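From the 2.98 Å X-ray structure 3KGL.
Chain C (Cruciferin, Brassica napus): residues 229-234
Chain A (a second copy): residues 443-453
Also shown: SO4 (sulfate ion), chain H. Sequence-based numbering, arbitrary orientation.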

# COMPACT_ATOMS: atom_id res chain seq x y z
N ALA C 229 0.78 -37.27 -14.04
CA ALA C 229 0.35 -38.62 -13.73
C ALA C 229 0.77 -39.00 -12.31
O ALA C 229 -0.07 -39.39 -11.51
CB ALA C 229 0.91 -39.60 -14.74
N LYS C 230 2.07 -38.87 -12.02
CA LYS C 230 2.62 -39.20 -10.70
C LYS C 230 1.91 -38.49 -9.55
O LYS C 230 1.87 -39.00 -8.44
CB LYS C 230 4.11 -38.86 -10.62
CG LYS C 230 5.06 -39.89 -11.19
CD LYS C 230 6.51 -39.44 -10.93
CE LYS C 230 7.56 -40.41 -11.48
NZ LYS C 230 8.92 -39.80 -11.57
N ALA C 231 1.36 -37.31 -9.82
CA ALA C 231 0.73 -36.48 -8.79
C ALA C 231 -0.75 -36.78 -8.55
O ALA C 231 -1.17 -36.95 -7.41
CB ALA C 231 0.92 -35.00 -9.10
N PHE C 232 -1.54 -36.81 -9.61
CA PHE C 232 -2.95 -37.16 -9.50
C PHE C 232 -3.11 -38.65 -9.29
O PHE C 232 -4.22 -39.13 -9.06
CB PHE C 232 -3.73 -36.74 -10.74
CG PHE C 232 -4.05 -35.28 -10.78
CD1 PHE C 232 -4.98 -34.75 -9.92
CD2 PHE C 232 -3.42 -34.44 -11.67
CE1 PHE C 232 -5.27 -33.41 -9.95
CE2 PHE C 232 -3.70 -33.09 -11.70
CZ PHE C 232 -4.63 -32.58 -10.84
N LYS C 233 -1.98 -39.36 -9.37
CA LYS C 233 -1.96 -40.82 -9.34
C LYS C 233 -2.86 -41.42 -10.43
O LYS C 233 -3.87 -42.09 -10.14
CB LYS C 233 -2.32 -41.33 -7.94
CG LYS C 233 -1.25 -41.07 -6.87
CD LYS C 233 -1.74 -41.47 -5.48
CE LYS C 233 -0.66 -42.13 -4.63
NZ LYS C 233 0.59 -41.31 -4.51
N ILE C 234 -2.51 -41.17 -11.69
CA ILE C 234 -3.30 -41.65 -12.82
C ILE C 234 -2.42 -42.12 -13.98
O ILE C 234 -1.20 -42.04 -13.92
CB ILE C 234 -4.30 -40.58 -13.32
CG1 ILE C 234 -3.57 -39.39 -13.94
CG2 ILE C 234 -5.23 -40.11 -12.19
CD1 ILE C 234 -4.49 -38.27 -14.32
S SO4 H . 9.34 -35.73 -11.75
O1 SO4 H . 10.18 -36.79 -12.32
O2 SO4 H . 8.82 -36.17 -10.46
O3 SO4 H . 10.13 -34.51 -11.60
O4 SO4 H . 8.23 -35.46 -12.66
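Chain A (443-453) NTIETTLTHSS

Residues 443-453 of chain A pass over the last turn of a chain C helix, which ends at Phe C232, and over the two residues that follow it. Loop for most of its length and a short strand at 449-451, the segment touches chain C near both ends and loops away in between. Its start lies by the end of the helix, with the CA atoms of Thr A444 and Phe C232 5.6 Å apart, and its finish lies two residues back, with the CA atoms of Ser A452 and Lys C230 6.5 Å apart; the two chains therefore run in opposite senses here. Asn A443 (chi1 m) points toward chain C, and its ND2 donates a hydrogen bond to O of Lys C233 at 3.1 Å. Thr A444, buried and also m, directs OG1 to O of Ala C231, a hydrogen bond of 2.6 Å to a carbonyl in the final helical turn; the same OG1 lies 3.4 Å from CG of Lys C233. Ile A445 turns its side chain away. The CA-to-CB bond of Glu A446 points sideways, but the end of the side chain comes nearer, and OE2 forms a salt bridge with NZ of Lys C233 at 3.0 Å, its hydrogen bond weak. Thr A447, Thr A448 and Leu A449 make no contact. In the strand, Thr A450 (chi1 t) points back toward chain C and its OG1 accepts a weak hydrogen bond from NZ of Lys C233 at 3.2 Å, so this one ammonium group links two separated parts of the segment. His A451 faces away. Ser A452 returns toward the helix, its OG 3.9 Å from CD of the extended Lys C230 side chain. At Ser A453, OG approaches CE of Lys C230 to 3.5 Å. Together the two stretches bury 448 Å².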

# COMPACT_ATOMS: atom_id res chain seq x y z
N ASN A 443 -8.24 -40.18 -6.62
CA ASN A 443 -7.16 -41.16 -6.47
C ASN A 443 -6.10 -40.77 -5.44
O ASN A 443 -5.70 -41.58 -4.61
CB ASN A 443 -6.50 -41.50 -7.81
CG ASN A 443 -7.31 -42.49 -8.64
OD1 ASN A 443 -8.30 -43.07 -8.16
ND2 ASN A 443 -6.90 -42.70 -9.89
N THR A 444 -5.63 -39.53 -5.50
CA THR A 444 -4.66 -39.05 -4.52
C THR A 444 -5.37 -38.62 -3.25
O THR A 444 -6.19 -37.70 -3.27
CB THR A 444 -3.84 -37.87 -5.06
OG1 THR A 444 -3.07 -38.30 -6.19
CG2 THR A 444 -2.91 -37.34 -4.00
N ILE A 445 -5.06 -39.27 -2.15
CA ILE A 445 -5.71 -38.92 -0.90
C ILE A 445 -4.82 -38.08 0.00
O ILE A 445 -5.31 -37.42 0.91
CB ILE A 445 -6.20 -40.15 -0.12
CG1 ILE A 445 -5.01 -40.98 0.37
CG2 ILE A 445 -7.16 -40.97 -0.98
CD1 ILE A 445 -5.34 -41.88 1.55
N GLU A 446 -3.51 -38.12 -0.23
CA GLU A 446 -2.60 -37.26 0.51
C GLU A 446 -2.87 -35.78 0.22
O GLU A 446 -3.35 -35.43 -0.87
CB GLU A 446 -1.12 -37.61 0.25
CG GLU A 446 -0.80 -37.99 -1.17
CD GLU A 446 -0.61 -39.48 -1.33
OE1 GLU A 446 -0.05 -40.11 -0.40
OE2 GLU A 446 -1.01 -40.02 -2.39
N THR A 447 -2.57 -34.92 1.19
CA THR A 447 -2.94 -33.51 1.10
C THR A 447 -1.88 -32.66 0.40
O THR A 447 -2.19 -31.88 -0.52
CB THR A 447 -3.20 -32.95 2.50
OG1 THR A 447 -4.57 -33.19 2.86
CG2 THR A 447 -2.93 -31.45 2.56
N THR A 448 -0.65 -32.83 0.86
CA THR A 448 0.46 -31.99 0.44
C THR A 448 1.70 -32.83 0.06
O THR A 448 2.22 -32.69 -1.05
CB THR A 448 0.81 -30.98 1.55
OG1 THR A 448 -0.13 -29.89 1.52
CG2 THR A 448 2.21 -30.43 1.36
N LEU A 449 2.14 -33.69 0.98
CA LEU A 449 3.29 -34.58 0.75
C LEU A 449 2.88 -35.94 0.18
O LEU A 449 1.79 -36.43 0.47
CB LEU A 449 4.06 -34.82 2.05
CG LEU A 449 5.23 -33.90 2.38
CD1 LEU A 449 6.09 -34.54 3.46
CD2 LEU A 449 6.05 -33.66 1.13
N THR A 450 3.76 -36.56 -0.60
CA THR A 450 3.53 -37.91 -1.09
C THR A 450 4.80 -38.60 -1.59
O THR A 450 5.83 -37.94 -1.79
CB THR A 450 2.45 -37.92 -2.18
OG1 THR A 450 2.19 -39.27 -2.59
CG2 THR A 450 2.91 -37.12 -3.37
N HIS A 451 4.75 -39.91 -1.78
CA HIS A 451 5.88 -40.64 -2.37
C HIS A 451 5.69 -40.80 -3.87
O HIS A 451 4.56 -40.86 -4.35
CB HIS A 451 6.05 -42.02 -1.71
CG HIS A 451 7.42 -42.60 -1.89
ND1 HIS A 451 8.45 -42.35 -1.02
CD2 HIS A 451 7.92 -43.42 -2.84
CE1 HIS A 451 9.54 -42.99 -1.42
NE2 HIS A 451 9.24 -43.65 -2.53
N SER A 452 6.79 -40.87 -4.62
CA SER A 452 6.73 -41.20 -6.05
C SER A 452 8.05 -41.78 -6.59
O SER A 452 8.67 -42.62 -5.93
CB SER A 452 6.30 -39.99 -6.90
OG SER A 452 7.37 -39.10 -7.17
N SER A 453 8.45 -41.35 -7.78
CA SER A 453 9.71 -41.81 -8.37
C SER A 453 10.22 -40.84 -9.43
O SER A 453 11.31 -41.00 -9.98
CB SER A 453 9.56 -43.22 -8.94
OG SER A 453 8.36 -43.36 -9.69